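PDB 3H7O: group 3 allergen SMIPP-S Yv6023A04 from Sarcoptes scabiei type hominis, which is an inactivated scabies mite paralogue of the trypsin-like serine proteases and probably does not cleave peptides. Local coordinates for residues T120-G132 / L178-Q190. The protein carries 3 engineered substitutions. Numbering follows the deposited sequence.
Engineered in segment 178-190: Gln190 (natural residue Asn).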
loop_
_atom_site.group_PDB
_atom_site.type_symbol
_atom_site.label_atom_id
_atom_site.label_comp_id
_atom_site.label_asym_id
_atom_site.label_seq_id
_atom_site.Cartn_x
_atom_site.Cartn_y
_atom_site.Cartn_z
ATOM N N THR A 120 17.977 -0.965 9.247
ATOM C CA THR A 120 18.390 0.352 8.772
ATOM C C THR A 120 19.573 0.196 7.814
ATOM O O THR A 120 20.565 -0.458 8.140
ATOM C CB THR A 120 18.748 1.285 9.952
ATOM O OG1 THR A 120 17.616 1.398 10.822
ATOM C CG2 THR A 120 19.143 2.676 9.465
ATOM N N GLY A 121 19.446 0.775 6.624
ATOM C CA GLY A 121 20.474 0.643 5.596
ATOM C C GLY A 121 20.149 -0.413 4.557
ATOM O O GLY A 121 20.749 -0.430 3.483
ATOM N N SER A 122 19.203 -1.297 4.870
ATOM C CA SER A 122 18.748 -2.304 3.912
ATOM C C SER A 122 17.749 -1.693 2.934
ATOM O O SER A 122 17.207 -0.614 3.180
ATOM C CB SER A 122 18.136 -3.518 4.623
ATOM O OG SER A 122 16.855 -3.226 5.158
ATOM N N ASP A 123 17.516 -2.384 1.824
ATOM C CA ASP A 123 16.571 -1.919 0.822
ATOM C C ASP A 123 15.187 -2.527 1.007
ATOM O O ASP A 123 15.057 -3.690 1.389
ATOM C CB ASP A 123 17.085 -2.216 -0.588
ATOM C CG ASP A 123 18.139 -1.223 -1.049
ATOM O OD1 ASP A 123 18.336 -0.186 -0.374
ATOM O OD2 ASP A 123 18.767 -1.481 -2.098
ATOM N N VAL A 124 14.165 -1.715 0.756
ATOM C CA VAL A 124 12.792 -2.197 0.612
ATOM C C VAL A 124 12.270 -1.810 -0.768
ATOM O O VAL A 124 12.615 -0.749 -1.297
ATOM C CB VAL A 124 11.838 -1.670 1.725
ATOM C CG1 VAL A 124 12.182 -2.294 3.078
ATOM C CG2 VAL A 124 11.849 -0.141 1.800
ATOM N N LEU A 125 11.454 -2.680 -1.351
ATOM C CA LEU A 125 10.922 -2.455 -2.686
ATOM C C LEU A 125 9.464 -2.038 -2.577
ATOM O O LEU A 125 8.614 -2.818 -2.143
ATOM C CB LEU A 125 11.075 -3.721 -3.551
ATOM C CG LEU A 125 10.574 -3.719 -5.007
ATOM C CD1 LEU A 125 11.436 -2.836 -5.903
ATOM C CD2 LEU A 125 10.531 -5.143 -5.565
ATOM N N VAL A 126 9.186 -0.794 -2.955
ATOM C CA VAL A 126 7.822 -0.280 -2.977
ATOM C C VAL A 126 7.310 -0.368 -4.414
ATOM O O VAL A 126 8.059 -0.104 -5.349
ATOM C CB VAL A 126 7.745 1.176 -2.414
ATOM C CG1 VAL A 126 8.607 2.147 -3.223
ATOM C CG2 VAL A 126 6.297 1.664 -2.331
ATOM N N SER A 127 6.054 -0.774 -4.587
ATOM C CA SER A 127 5.445 -0.818 -5.917
ATOM C C SER A 127 4.029 -0.247 -5.892
ATOM O O SER A 127 3.321 -0.350 -4.885
ATOM C CB SER A 127 5.444 -2.246 -6.475
ATOM O OG SER A 127 4.680 -3.112 -5.649
ATOM N N GLY A 128 3.625 0.356 -7.006
ATOM C CA GLY A 128 2.320 0.995 -7.106
ATOM C C GLY A 128 2.206 1.912 -8.307
ATOM O O GLY A 128 3.059 1.899 -9.197
ATOM N N TYR A 129 1.160 2.737 -8.302
ATOM C CA TYR A 129 0.687 3.407 -9.510
ATOM C C TYR A 129 0.672 4.929 -9.431
ATOM O O TYR A 129 0.445 5.596 -10.438
ATOM C CB TYR A 129 -0.712 2.889 -9.866
ATOM C CG TYR A 129 -0.754 1.393 -10.085
ATOM C CD1 TYR A 129 -0.425 0.845 -11.324
ATOM C CD2 TYR A 129 -1.114 0.523 -9.050
ATOM C CE1 TYR A 129 -0.456 -0.530 -11.533
ATOM C CE2 TYR A 129 -1.155 -0.859 -9.251
ATOM C CZ TYR A 129 -0.821 -1.374 -10.496
ATOM O OH TYR A 129 -0.844 -2.729 -10.712
ATOM N N GLY A 130 0.904 5.475 -8.239
ATOM C CA GLY A 130 0.876 6.925 -8.046
ATOM C C GLY A 130 -0.531 7.486 -8.149
ATOM O O GLY A 130 -1.512 6.760 -7.958
ATOM N N ASP A 131 -0.622 8.779 -8.455
ATOM C CA ASP A 131 -1.903 9.480 -8.566
ATOM C C ASP A 131 -2.673 9.061 -9.810
ATOM O O ASP A 131 -2.102 8.951 -10.900
ATOM C CB ASP A 131 -1.688 10.997 -8.583
ATOM C CG ASP A 131 -1.299 11.554 -7.227
ATOM O OD1 ASP A 131 -1.588 10.901 -6.200
ATOM O OD2 ASP A 131 -0.714 12.660 -7.190
ATOM N N GLY A 132 -3.976 8.850 -9.638
ATOM C CA GLY A 132 -4.835 8.374 -10.718
ATOM C C GLY A 132 -5.613 9.423 -11.491
ATOM O O GLY A 132 -6.129 9.138 -12.574
ATOM N N LEU A 178 7.094 9.386 -3.401
ATOM C CA LEU A 178 5.786 8.771 -3.603
ATOM C C LEU A 178 4.719 9.857 -3.712
ATOM O O LEU A 178 4.912 10.980 -3.232
ATOM C CB LEU A 178 5.453 7.794 -2.463
ATOM C CG LEU A 178 6.443 6.658 -2.165
ATOM C CD1 LEU A 178 5.983 5.820 -0.974
ATOM C CD2 LEU A 178 6.685 5.770 -3.373
ATOM N N GLU A 179 3.604 9.520 -4.353
ATOM C CA GLU A 179 2.475 10.439 -4.490
ATOM C C GLU A 179 1.335 10.034 -3.553
ATOM O O GLU A 179 1.381 8.968 -2.938
ATOM C CB GLU A 179 1.998 10.480 -5.944
ATOM C CG GLU A 179 2.946 11.218 -6.887
ATOM C CD GLU A 179 2.561 11.089 -8.356
ATOM O OE1 GLU A 179 1.584 10.381 -8.683
ATOM O OE2 GLU A 179 3.252 11.701 -9.195
ATOM N N SER A 180 0.312 10.879 -3.446
ATOM C CA SER A 180 -0.823 10.590 -2.567
ATOM C C SER A 180 -1.498 9.259 -2.915
ATOM O O SER A 180 -1.940 8.541 -2.025
ATOM C CB SER A 180 -1.838 11.733 -2.584
ATOM O OG SER A 180 -2.492 11.804 -3.835
ATOM N N GLY A 181 -1.556 8.938 -4.208
ATOM C CA GLY A 181 -2.090 7.657 -4.685
ATOM C C GLY A 181 -1.238 6.445 -4.339
ATOM O O GLY A 181 -1.672 5.301 -4.520
ATOM N N ASP A 182 -0.027 6.688 -3.837
ATOM C CA ASP A 182 0.863 5.609 -3.413
ATOM C C ASP A 182 0.626 5.147 -1.972
ATOM O O ASP A 182 1.284 4.220 -1.501
ATOM C CB ASP A 182 2.332 5.996 -3.618
ATOM C CG ASP A 182 2.742 5.965 -5.077
ATOM O OD1 ASP A 182 2.570 4.906 -5.722
ATOM O OD2 ASP A 182 3.242 6.994 -5.579
ATOM N N ALA A 183 -0.306 5.794 -1.274
ATOM C CA ALA A 183 -0.754 5.305 0.026
ATOM C C ALA A 183 -1.233 3.872 -0.161
ATOM O O ALA A 183 -1.929 3.570 -1.131
ATOM C CB ALA A 183 -1.878 6.169 0.572
ATOM N N GLY A 184 -0.845 2.989 0.754
ATOM C CA GLY A 184 -1.242 1.592 0.665
ATOM C C GLY A 184 -0.338 0.721 -0.194
ATOM O O GLY A 184 -0.528 -0.498 -0.247
ATOM N N ASP A 185 0.646 1.330 -0.863
ATOM C CA ASP A 185 1.586 0.583 -1.715
ATOM C C ASP A 185 2.305 -0.523 -0.940
ATOM O O ASP A 185 2.840 -0.275 0.141
ATOM C CB ASP A 185 2.642 1.502 -2.340
ATOM C CG ASP A 185 2.153 2.230 -3.585
ATOM O OD1 ASP A 185 0.940 2.215 -3.899
ATOM O OD2 ASP A 185 3.011 2.847 -4.253
ATOM N N PRO A 186 2.314 -1.753 -1.492
ATOM C CA PRO A 186 3.057 -2.831 -0.846
ATOM C C PRO A 186 4.547 -2.524 -0.841
ATOM O O PRO A 186 5.075 -1.975 -1.816
ATOM C CB PRO A 186 2.757 -4.055 -1.723
ATOM C CG PRO A 186 2.313 -3.501 -3.041
ATOM C CD PRO A 186 1.634 -2.198 -2.722
ATOM N N THR A 187 5.204 -2.849 0.267
ATOM C CA THR A 187 6.632 -2.624 0.406
ATOM C C THR A 187 7.266 -3.904 0.924
ATOM O O THR A 187 6.913 -4.403 2.001
ATOM C CB THR A 187 6.930 -1.416 1.308
ATOM O OG1 THR A 187 6.068 -0.329 0.940
ATOM C CG2 THR A 187 8.367 -0.972 1.137
ATOM N N VAL A 188 8.186 -4.449 0.134
ATOM C CA VAL A 188 8.656 -5.812 0.367
ATOM C C VAL A 188 10.167 -5.941 0.515
ATOM O O VAL A 188 10.933 -5.043 0.150
ATOM C CB VAL A 188 8.170 -6.805 -0.749
ATOM C CG1 VAL A 188 6.646 -6.871 -0.813
ATOM C CG2 VAL A 188 8.756 -6.446 -2.114
ATOM N N GLN A 189 10.567 -7.068 1.090
ATOM C CA GLN A 189 11.918 -7.592 0.964
ATOM C C GLN A 189 11.750 -9.031 0.490
ATOM O O GLN A 189 11.075 -9.836 1.147
ATOM C CB GLN A 189 12.672 -7.502 2.289
ATOM C CG GLN A 189 12.989 -6.066 2.693
ATOM C CD GLN A 189 13.771 -5.958 3.986
ATOM O OE1 GLN A 189 13.485 -6.651 4.967
ATOM N NE2 GLN A 189 14.756 -5.067 4.002
ATOM N N GLN A 190 12.334 -9.334 -0.668
ATOM C CA GLN A 190 12.052 -10.571 -1.407
ATOM C C GLN A 190 10.558 -10.644 -1.760
ATOM O O GLN A 190 10.069 -9.828 -2.541
ATOM C CB GLN A 190 12.546 -11.810 -0.648
HETATM O O HOH W 1 -0.836 2.641 -6.123
HETATM O O HOH W 2 -2.725 4.510 -6.815
HETATM O O HOH W 3 0.440 13.336 -4.929
#
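Asp131 leans across to the 3-10 turn at 180-182 and the Glu179 before it, and its side chain is worth following outward. CB sits 3.3 Å from Glu179 OE1, the oxygen that takes the Asp131 N-H at 2.7 Å, nearly straight (170°). With CG beside its own backbone N (chi1 -73°), the carboxylate swings toward the turn. OD1 accepts twice: from Ser180 OG at 2.7 Å, on the syn side but tilted 30° out of the carboxylate plane, and from Gly181 N at 2.8 Å, nearly along the C-O axis. OD2 takes a water that also accepts from Ser180 N. Next door, Asp182 OD1 receives Gly130 N from above the carboxylate plane, and its OD2 takes Glu179 N.

At the far end, strands 123-128 and 186-189 pair antiparallel in the second barrel of the trypsin fold. Leu125 and Val188 exchange two backbone bonds; Thr187 CG2 packs on Val124 CB at 3.6 Å, and Gln189 NE2 reaches Asp123 O at 3.0 Å.

Residues 181-186, which include the type II turn 182-185, read Gly-Asp-Ala-Gly-Asp-Pro where active relatives read Gly-Asp-Ser-Gly-Gly-Pro, so Ala183 stands in the nucleophile's place, consistent with inactivation. Asp131 OD2 and Glu179 OE1 lie close as like charges; the water on the first and the backbone N-H on the second probably ease that repulsion.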